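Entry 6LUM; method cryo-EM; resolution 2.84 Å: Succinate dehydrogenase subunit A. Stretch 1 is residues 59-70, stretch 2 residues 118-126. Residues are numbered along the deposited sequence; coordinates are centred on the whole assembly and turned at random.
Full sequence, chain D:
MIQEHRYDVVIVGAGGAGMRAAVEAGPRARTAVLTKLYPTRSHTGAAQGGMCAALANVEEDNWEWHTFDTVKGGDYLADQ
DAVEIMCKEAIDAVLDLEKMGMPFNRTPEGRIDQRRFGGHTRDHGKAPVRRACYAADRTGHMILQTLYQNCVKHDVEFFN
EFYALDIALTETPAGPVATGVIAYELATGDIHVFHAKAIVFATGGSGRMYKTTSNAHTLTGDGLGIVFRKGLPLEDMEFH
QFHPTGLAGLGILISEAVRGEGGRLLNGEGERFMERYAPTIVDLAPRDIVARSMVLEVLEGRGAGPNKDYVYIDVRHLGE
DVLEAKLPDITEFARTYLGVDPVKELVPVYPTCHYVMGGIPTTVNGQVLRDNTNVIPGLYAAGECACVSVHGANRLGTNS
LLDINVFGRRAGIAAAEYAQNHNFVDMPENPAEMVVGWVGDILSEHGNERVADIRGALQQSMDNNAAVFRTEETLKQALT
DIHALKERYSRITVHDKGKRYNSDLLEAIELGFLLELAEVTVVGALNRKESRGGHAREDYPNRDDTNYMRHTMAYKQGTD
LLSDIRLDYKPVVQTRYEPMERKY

Stretch 1 (59-70) EEDNWEWHTFDT
Stretch 2 (118-126) GGHTRDHGK

Residues 59-62 are extended; Glu64 to Thr70 are helical, phi/psi near -65/-40, and the helix continues beyond; Trp63 sits at -69/-9. Phe68 N to Glu64 O and Asp69 N to Trp65 O are both 2.9 Å. Stretch 2 is irregular: His120 and Thr121 are extended, Arg122 sits at -68/-65, Asp123 at -159/106, and His124 (63/45) and Gly125 (80/60) take positive phi. The loop runs counter to the helix, Trp65 CA lying 5.1 Å from Asp123 CA and Asp69 CA 6.5 Å from His120 CA.

Trp65, Phe68 and Asp69 point toward the loop; Phe68 and Asp69 lie three and four residues after Trp65, about one turn on, so all three can face the loop. Asp69 (chi1 -143°, between wells) anchors one end: its OD1 accepts a weak hydrogen bond from Thr121 N at 2.7 Å, bent to 125°, and a hydrogen bond from Thr121 OG1 at 3.2 Å. Thr121 is p.

Trp65 (m, chi2 -29°) offers a ring face to Asp123 (p), whose CB lies 3.1 Å from the centroid of the five-membered ring of Trp65, a CH-pi contact almost on the normal. Phe68 (t, chi2 84°) stacks face-to-face on His124 (m, chi2 54°), centroids 4.6 Å apart and planes at 11°. Glu64 (t, m) brings OE2 to the edge of that imidazole, 3.1 Å from His124 CE1, placing carboxylate oxygen beside a polarised C-H.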

# COMPACT_ATOMS: atom_id res chain seq x y z
N GLU D 59 -24.40 -21.97 30.38
CA GLU D 59 -24.95 -23.22 30.88
C GLU D 59 -24.23 -24.34 30.14
O GLU D 59 -23.18 -24.13 29.53
CB GLU D 59 -26.47 -23.27 30.68
CG GLU D 59 -27.25 -22.25 31.49
CD GLU D 59 -28.64 -22.72 31.83
OE1 GLU D 59 -29.21 -22.22 32.82
OE2 GLU D 59 -29.16 -23.58 31.11
N GLU D 60 -24.78 -25.55 30.20
CA GLU D 60 -24.21 -26.68 29.49
C GLU D 60 -25.23 -27.27 28.53
O GLU D 60 -26.36 -27.58 28.94
CB GLU D 60 -23.73 -27.76 30.46
CG GLU D 60 -22.83 -28.79 29.79
CD GLU D 60 -21.73 -28.14 28.96
OE1 GLU D 60 -21.04 -27.24 29.47
OE2 GLU D 60 -21.56 -28.54 27.79
N ASP D 61 -24.84 -27.41 27.27
CA ASP D 61 -25.64 -28.16 26.32
C ASP D 61 -24.76 -28.64 25.18
O ASP D 61 -23.77 -28.00 24.82
CB ASP D 61 -26.81 -27.33 25.77
CG ASP D 61 -26.37 -26.04 25.14
OD1 ASP D 61 -25.18 -25.68 25.27
OD2 ASP D 61 -27.21 -25.37 24.50
N ASN D 62 -25.11 -29.81 24.66
CA ASN D 62 -24.50 -30.35 23.45
C ASN D 62 -25.50 -30.21 22.31
O ASN D 62 -26.69 -29.97 22.53
CB ASN D 62 -24.12 -31.82 23.64
CG ASN D 62 -25.26 -32.66 24.15
OD1 ASN D 62 -26.32 -32.15 24.47
ND2 ASN D 62 -25.04 -33.96 24.25
N TRP D 63 -25.00 -30.35 21.09
CA TRP D 63 -25.89 -30.14 19.96
C TRP D 63 -26.95 -31.22 19.82
O TRP D 63 -27.87 -31.05 19.02
CB TRP D 63 -25.09 -30.04 18.66
CG TRP D 63 -24.12 -31.13 18.44
CD1 TRP D 63 -22.78 -31.06 18.60
CD2 TRP D 63 -24.41 -32.45 17.98
NE1 TRP D 63 -22.20 -32.26 18.28
CE2 TRP D 63 -23.18 -33.13 17.89
CE3 TRP D 63 -25.58 -33.12 17.63
CZ2 TRP D 63 -23.10 -34.46 17.48
CZ3 TRP D 63 -25.49 -34.43 17.22
CH2 TRP D 63 -24.26 -35.09 17.15
N GLU D 64 -26.87 -32.31 20.58
CA GLU D 64 -27.84 -33.38 20.41
C GLU D 64 -29.20 -32.97 20.96
O GLU D 64 -30.24 -33.34 20.39
CB GLU D 64 -27.36 -34.66 21.08
CG GLU D 64 -28.12 -35.89 20.65
CD GLU D 64 -29.37 -36.13 21.48
OE1 GLU D 64 -30.42 -36.45 20.89
OE2 GLU D 64 -29.30 -36.01 22.72
N TRP D 65 -29.23 -32.21 22.05
CA TRP D 65 -30.52 -31.73 22.56
C TRP D 65 -31.12 -30.71 21.60
O TRP D 65 -32.34 -30.69 21.40
CB TRP D 65 -30.34 -31.15 23.96
CG TRP D 65 -29.61 -32.07 24.90
CD1 TRP D 65 -29.60 -33.43 24.86
CD2 TRP D 65 -28.78 -31.69 26.01
NE1 TRP D 65 -28.82 -33.93 25.87
CE2 TRP D 65 -28.30 -32.88 26.59
CE3 TRP D 65 -28.39 -30.47 26.56
CZ2 TRP D 65 -27.47 -32.88 27.70
CZ3 TRP D 65 -27.58 -30.48 27.66
CH2 TRP D 65 -27.12 -31.67 28.22
N HIS D 66 -30.28 -29.88 20.99
CA HIS D 66 -30.74 -28.97 19.95
C HIS D 66 -31.34 -29.74 18.78
O HIS D 66 -32.41 -29.38 18.27
CB HIS D 66 -29.58 -28.11 19.47
CG HIS D 66 -29.99 -26.93 18.65
ND1 HIS D 66 -29.15 -26.32 17.75
CD2 HIS D 66 -31.15 -26.24 18.61
CE1 HIS D 66 -29.78 -25.31 17.18
NE2 HIS D 66 -31.00 -25.23 17.69
N THR D 67 -30.66 -30.79 18.34
CA THR D 67 -31.15 -31.59 17.23
C THR D 67 -32.49 -32.23 17.57
O THR D 67 -33.42 -32.24 16.75
CB THR D 67 -30.13 -32.65 16.86
OG1 THR D 67 -28.96 -32.01 16.34
CG2 THR D 67 -30.68 -33.58 15.82
N PHE D 68 -32.61 -32.78 18.78
CA PHE D 68 -33.89 -33.38 19.16
C PHE D 68 -34.99 -32.34 19.20
O PHE D 68 -36.13 -32.62 18.81
CB PHE D 68 -33.79 -34.08 20.51
CG PHE D 68 -35.14 -34.47 21.06
CD1 PHE D 68 -35.74 -35.65 20.67
CD2 PHE D 68 -35.80 -33.66 21.95
CE1 PHE D 68 -36.97 -36.01 21.16
CE2 PHE D 68 -37.03 -34.01 22.45
CZ PHE D 68 -37.62 -35.19 22.05
N ASP D 69 -34.68 -31.14 19.68
CA ASP D 69 -35.73 -30.14 19.81
C ASP D 69 -36.17 -29.63 18.44
O ASP D 69 -37.36 -29.40 18.21
CB ASP D 69 -35.27 -28.99 20.69
CG ASP D 69 -36.38 -28.45 21.54
OD1 ASP D 69 -36.09 -28.00 22.67
OD2 ASP D 69 -37.54 -28.50 21.10
N THR D 70 -35.22 -29.46 17.52
CA THR D 70 -35.57 -29.14 16.14
C THR D 70 -36.46 -30.21 15.53
O THR D 70 -37.50 -29.92 14.94
CB THR D 70 -34.31 -28.97 15.30
OG1 THR D 70 -33.43 -28.03 15.92
CG2 THR D 70 -34.66 -28.48 13.92
N GLY D 118 -38.30 -19.50 23.77
CA GLY D 118 -39.30 -20.39 23.22
C GLY D 118 -39.24 -21.85 23.64
O GLY D 118 -39.09 -22.16 24.82
N GLY D 119 -39.34 -22.74 22.66
CA GLY D 119 -39.38 -24.16 22.95
C GLY D 119 -38.03 -24.85 22.88
O GLY D 119 -37.90 -25.90 22.26
N HIS D 120 -37.02 -24.26 23.51
CA HIS D 120 -35.73 -24.92 23.67
C HIS D 120 -35.70 -25.61 25.03
O HIS D 120 -36.04 -25.00 26.04
CB HIS D 120 -34.59 -23.92 23.55
CG HIS D 120 -34.35 -23.44 22.16
ND1 HIS D 120 -34.00 -24.29 21.13
CD2 HIS D 120 -34.40 -22.20 21.62
CE1 HIS D 120 -33.85 -23.59 20.02
NE2 HIS D 120 -34.08 -22.32 20.29
N THR D 121 -35.30 -26.88 25.04
CA THR D 121 -35.37 -27.71 26.23
C THR D 121 -33.97 -28.07 26.72
O THR D 121 -32.98 -27.94 26.00
CB THR D 121 -36.15 -29.00 25.97
OG1 THR D 121 -35.37 -29.87 25.14
CG2 THR D 121 -37.48 -28.71 25.31
N ARG D 122 -33.92 -28.55 27.96
CA ARG D 122 -32.67 -28.92 28.59
C ARG D 122 -32.10 -30.14 27.89
O ARG D 122 -31.06 -30.06 27.24
CB ARG D 122 -32.88 -29.22 30.08
CG ARG D 122 -31.66 -29.79 30.78
CD ARG D 122 -30.50 -28.82 30.75
NE ARG D 122 -29.69 -28.92 31.96
CZ ARG D 122 -28.70 -29.79 32.13
NH1 ARG D 122 -28.38 -30.64 31.16
NH2 ARG D 122 -28.03 -29.81 33.27
N ASP D 123 -32.81 -31.26 27.97
CA ASP D 123 -32.44 -32.45 27.19
C ASP D 123 -33.68 -33.33 27.10
O ASP D 123 -34.06 -33.99 28.07
CB ASP D 123 -31.27 -33.19 27.81
CG ASP D 123 -31.35 -33.27 29.31
OD1 ASP D 123 -30.38 -33.77 29.93
OD2 ASP D 123 -32.37 -32.85 29.88
N HIS D 124 -34.30 -33.35 25.92
CA HIS D 124 -35.48 -34.16 25.65
C HIS D 124 -36.64 -33.73 26.54
O HIS D 124 -37.34 -34.56 27.12
CB HIS D 124 -35.17 -35.65 25.83
CG HIS D 124 -34.06 -36.14 24.96
ND1 HIS D 124 -32.82 -35.54 24.94
CD2 HIS D 124 -34.00 -37.16 24.08
CE1 HIS D 124 -32.04 -36.18 24.08
NE2 HIS D 124 -32.74 -37.16 23.54
N GLY D 125 -36.85 -32.42 26.64
CA GLY D 125 -38.00 -31.90 27.35
C GLY D 125 -37.87 -31.88 28.85
O GLY D 125 -38.66 -32.51 29.56
N LYS D 126 -36.87 -31.17 29.37
CA LYS D 126 -36.67 -31.07 30.80
C LYS D 126 -36.85 -29.64 31.32
O LYS D 126 -37.68 -29.41 32.20
CB LYS D 126 -35.28 -31.59 31.17